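Local coordinates for protein pyocin S8 (Pseudomonas aeruginosa, PDB 6W0V) that probably kills competing bacteria as a bacteriocin by cutting their DNA with its H-N-H nuclease domain, the part contained in this chain, at residues A[93-98]-A[120-125]. The protein carries 1 engineered substitution. Residues are numbered along the deposited sequence; the frame is centred on the assembly and turned at random.
Engineered in segment 93-98: A95 (natural residue Glu).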
loop_
_atom_site.group_PDB
_atom_site.type_symbol
_atom_site.label_atom_id
_atom_site.label_comp_id
_atom_site.label_asym_id
_atom_site.label_seq_id
_atom_site.Cartn_x
_atom_site.Cartn_y
_atom_site.Cartn_z
ATOM N N LYS A 93 1.347 -1.557 -5.232
ATOM C CA LYS A 93 1.155 -0.380 -4.366
ATOM C C LYS A 93 0.433 0.688 -5.163
ATOM O O LYS A 93 0.635 0.763 -6.388
ATOM C CB LYS A 93 2.475 0.265 -3.956
ATOM C CG LYS A 93 3.543 -0.677 -3.465
ATOM C CD LYS A 93 3.061 -1.455 -2.286
ATOM C CE LYS A 93 4.204 -2.170 -1.609
ATOM N NZ LYS A 93 4.917 -3.062 -2.552
ATOM N N TYR A 94 -0.314 1.527 -4.478
ATOM C CA TYR A 94 -0.788 2.788 -5.075
ATOM C C TYR A 94 0.427 3.533 -5.595
ATOM O O TYR A 94 1.409 3.680 -4.872
ATOM C CB TYR A 94 -1.582 3.594 -4.066
ATOM C CG TYR A 94 -2.967 3.046 -3.940
ATOM C CD1 TYR A 94 -3.891 3.244 -4.946
ATOM C CD2 TYR A 94 -3.314 2.249 -2.866
ATOM C CE1 TYR A 94 -5.165 2.725 -4.859
ATOM C CE2 TYR A 94 -4.586 1.729 -2.760
ATOM C CZ TYR A 94 -5.509 1.964 -3.759
ATOM O OH TYR A 94 -6.762 1.456 -3.674
ATOM N N ALA A 95 0.355 3.893 -6.862
ATOM C CA ALA A 95 1.442 4.584 -7.567
ATOM C C ALA A 95 1.135 6.072 -7.519
ATOM O O ALA A 95 -0.023 6.455 -7.668
ATOM C CB ALA A 95 1.551 4.076 -8.971
ATOM N N ILE A 96 2.148 6.867 -7.233
ATOM C CA ILE A 96 2.051 8.326 -7.447
ATOM C C ILE A 96 2.602 8.571 -8.842
ATOM O O ILE A 96 3.795 8.349 -9.035
ATOM C CB ILE A 96 2.813 9.083 -6.361
ATOM C CG1 ILE A 96 2.305 8.719 -4.967
ATOM C CG2 ILE A 96 2.736 10.570 -6.635
ATOM C CD1 ILE A 96 3.197 9.192 -3.860
ATOM N N HIS A 97 1.721 8.914 -9.769
ATOM C CA HIS A 97 2.037 9.037 -11.206
ATOM C C HIS A 97 2.330 10.498 -11.503
ATOM O O HIS A 97 1.583 11.362 -11.038
ATOM C CB HIS A 97 0.879 8.531 -12.053
ATOM C CG HIS A 97 1.098 8.766 -13.501
ATOM N ND1 HIS A 97 2.134 8.161 -14.186
ATOM C CD2 HIS A 97 0.437 9.537 -14.387
ATOM C CE1 HIS A 97 2.089 8.541 -15.445
ATOM N NE2 HIS A 97 1.062 9.387 -15.590
ATOM N N HIS A 98 3.397 10.737 -12.247
ATOM C CA HIS A 98 3.715 12.067 -12.810
ATOM C C HIS A 98 2.955 12.213 -14.119
ATOM O O HIS A 98 3.294 11.490 -15.068
ATOM C CB HIS A 98 5.212 12.200 -12.978
ATOM C CG HIS A 98 5.869 12.336 -11.660
ATOM N ND1 HIS A 98 6.361 11.256 -10.974
ATOM C CD2 HIS A 98 6.073 13.421 -10.887
ATOM C CE1 HIS A 98 6.884 11.678 -9.841
ATOM N NE2 HIS A 98 6.729 13.004 -9.772
ATOM N N LYS A 120 -2.575 -1.189 -12.061
ATOM C CA LYS A 120 -3.365 -1.601 -13.244
ATOM C C LYS A 120 -3.594 -0.375 -14.125
ATOM O O LYS A 120 -3.406 -0.480 -15.345
ATOM C CB LYS A 120 -4.694 -2.218 -12.817
ATOM C CG LYS A 120 -5.545 -2.745 -13.957
ATOM C CD LYS A 120 -6.919 -3.180 -13.503
ATOM C CE LYS A 120 -7.918 -3.256 -14.637
ATOM N NZ LYS A 120 -8.057 -1.962 -15.350
ATOM N N MET A 121 -3.984 0.746 -13.524
ATOM C CA MET A 121 -4.206 2.001 -14.280
ATOM C C MET A 121 -2.849 2.578 -14.678
ATOM O O MET A 121 -2.699 2.996 -15.831
ATOM C CB MET A 121 -4.979 3.028 -13.452
ATOM C CG MET A 121 -6.467 2.757 -13.409
ATOM S SD MET A 121 -7.145 2.223 -15.010
ATOM C CE MET A 121 -6.545 3.523 -16.087
ATOM N N HIS A 122 -1.902 2.582 -13.745
ATOM C CA HIS A 122 -0.581 3.239 -13.895
ATOM C C HIS A 122 0.159 2.673 -15.108
ATOM O O HIS A 122 0.732 3.450 -15.881
ATOM C CB HIS A 122 0.225 3.053 -12.616
ATOM C CG HIS A 122 1.441 3.903 -12.586
ATOM N ND1 HIS A 122 2.604 3.499 -11.984
ATOM C CD2 HIS A 122 1.675 5.127 -13.102
ATOM C CE1 HIS A 122 3.507 4.452 -12.102
ATOM N NE2 HIS A 122 2.964 5.460 -12.794
ATOM N N ILE A 123 0.124 1.353 -15.272
ATOM C CA ILE A 123 0.915 0.626 -16.304
ATOM C C ILE A 123 0.334 0.918 -17.695
ATOM O O ILE A 123 1.059 0.714 -18.691
ATOM C CB ILE A 123 0.941 -0.871 -15.957
ATOM C CG1 ILE A 123 2.191 -1.565 -16.496
ATOM C CG2 ILE A 123 -0.340 -1.569 -16.382
ATOM C CD1 ILE A 123 2.547 -2.808 -15.726
ATOM N N GLN A 124 -0.911 1.397 -17.758
ATOM C CA GLN A 124 -1.594 1.760 -19.027
ATOM C C GLN A 124 -1.159 3.168 -19.442
ATOM O O GLN A 124 -1.522 3.586 -20.555
ATOM C CB GLN A 124 -3.105 1.607 -18.870
ATOM C CG GLN A 124 -3.503 0.177 -18.550
ATOM C CD GLN A 124 -4.997 0.001 -18.439
ATOM O OE1 GLN A 124 -5.522 -0.316 -17.374
ATOM N NE2 GLN A 124 -5.691 0.210 -19.545
ATOM N N VAL A 125 -0.398 3.849 -18.579
ATOM C CA VAL A 125 0.425 5.046 -18.924
ATOM C C VAL A 125 1.902 4.662 -18.746
ATOM O O VAL A 125 2.816 5.483 -18.807
ATOM C CB VAL A 125 0.049 6.270 -18.068
ATOM C CG1 VAL A 125 0.309 7.563 -18.823
ATOM C CG2 VAL A 125 -1.396 6.219 -17.586
#
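H97 and H122 meet along their ring edges, neither ring lying over the other, with ring centroids 5.0 Å apart and planes turned 72° against each other. ND1 of H97 lies 3.1 Å from NE2 of H122, at the edge of the H122 ring and in its plane. ND1 of H97 is also 3.3 Å from CD2 of H122, while CB of H97 comes within 3.6 Å of CD2 of H122. H122 reaches toward the strand, its CG anti to the backbone N (chi1 -169°), carrying the ring from the helix to the strand. A95, an engineered residue replacing the natural Glu, lies over one face of this imidazole, its methyl CB 3.2 Å from ND1 of H122. V125 adds a smaller, oblique contact: its CG1 approaches NE2 of H97 at 3.8 Å. A type I turn running from H122 to V125, closed by a bond from V125 N to H122 O, brings the valine back beside the strand. Backbone hydrogen bonds between A95 and M117 and between H97 and R115 fix the strand against 114-117, which leads into the helix. Antiparallel strands 95-98 and 114-117 followed by helix 119-122, with H97 and H122 facing each other between strand and helix, are consistent with the ββα-metal core of H-N-H nucleases in the colicin/pyocin DNase family, which belongs to the His-Me finger clan.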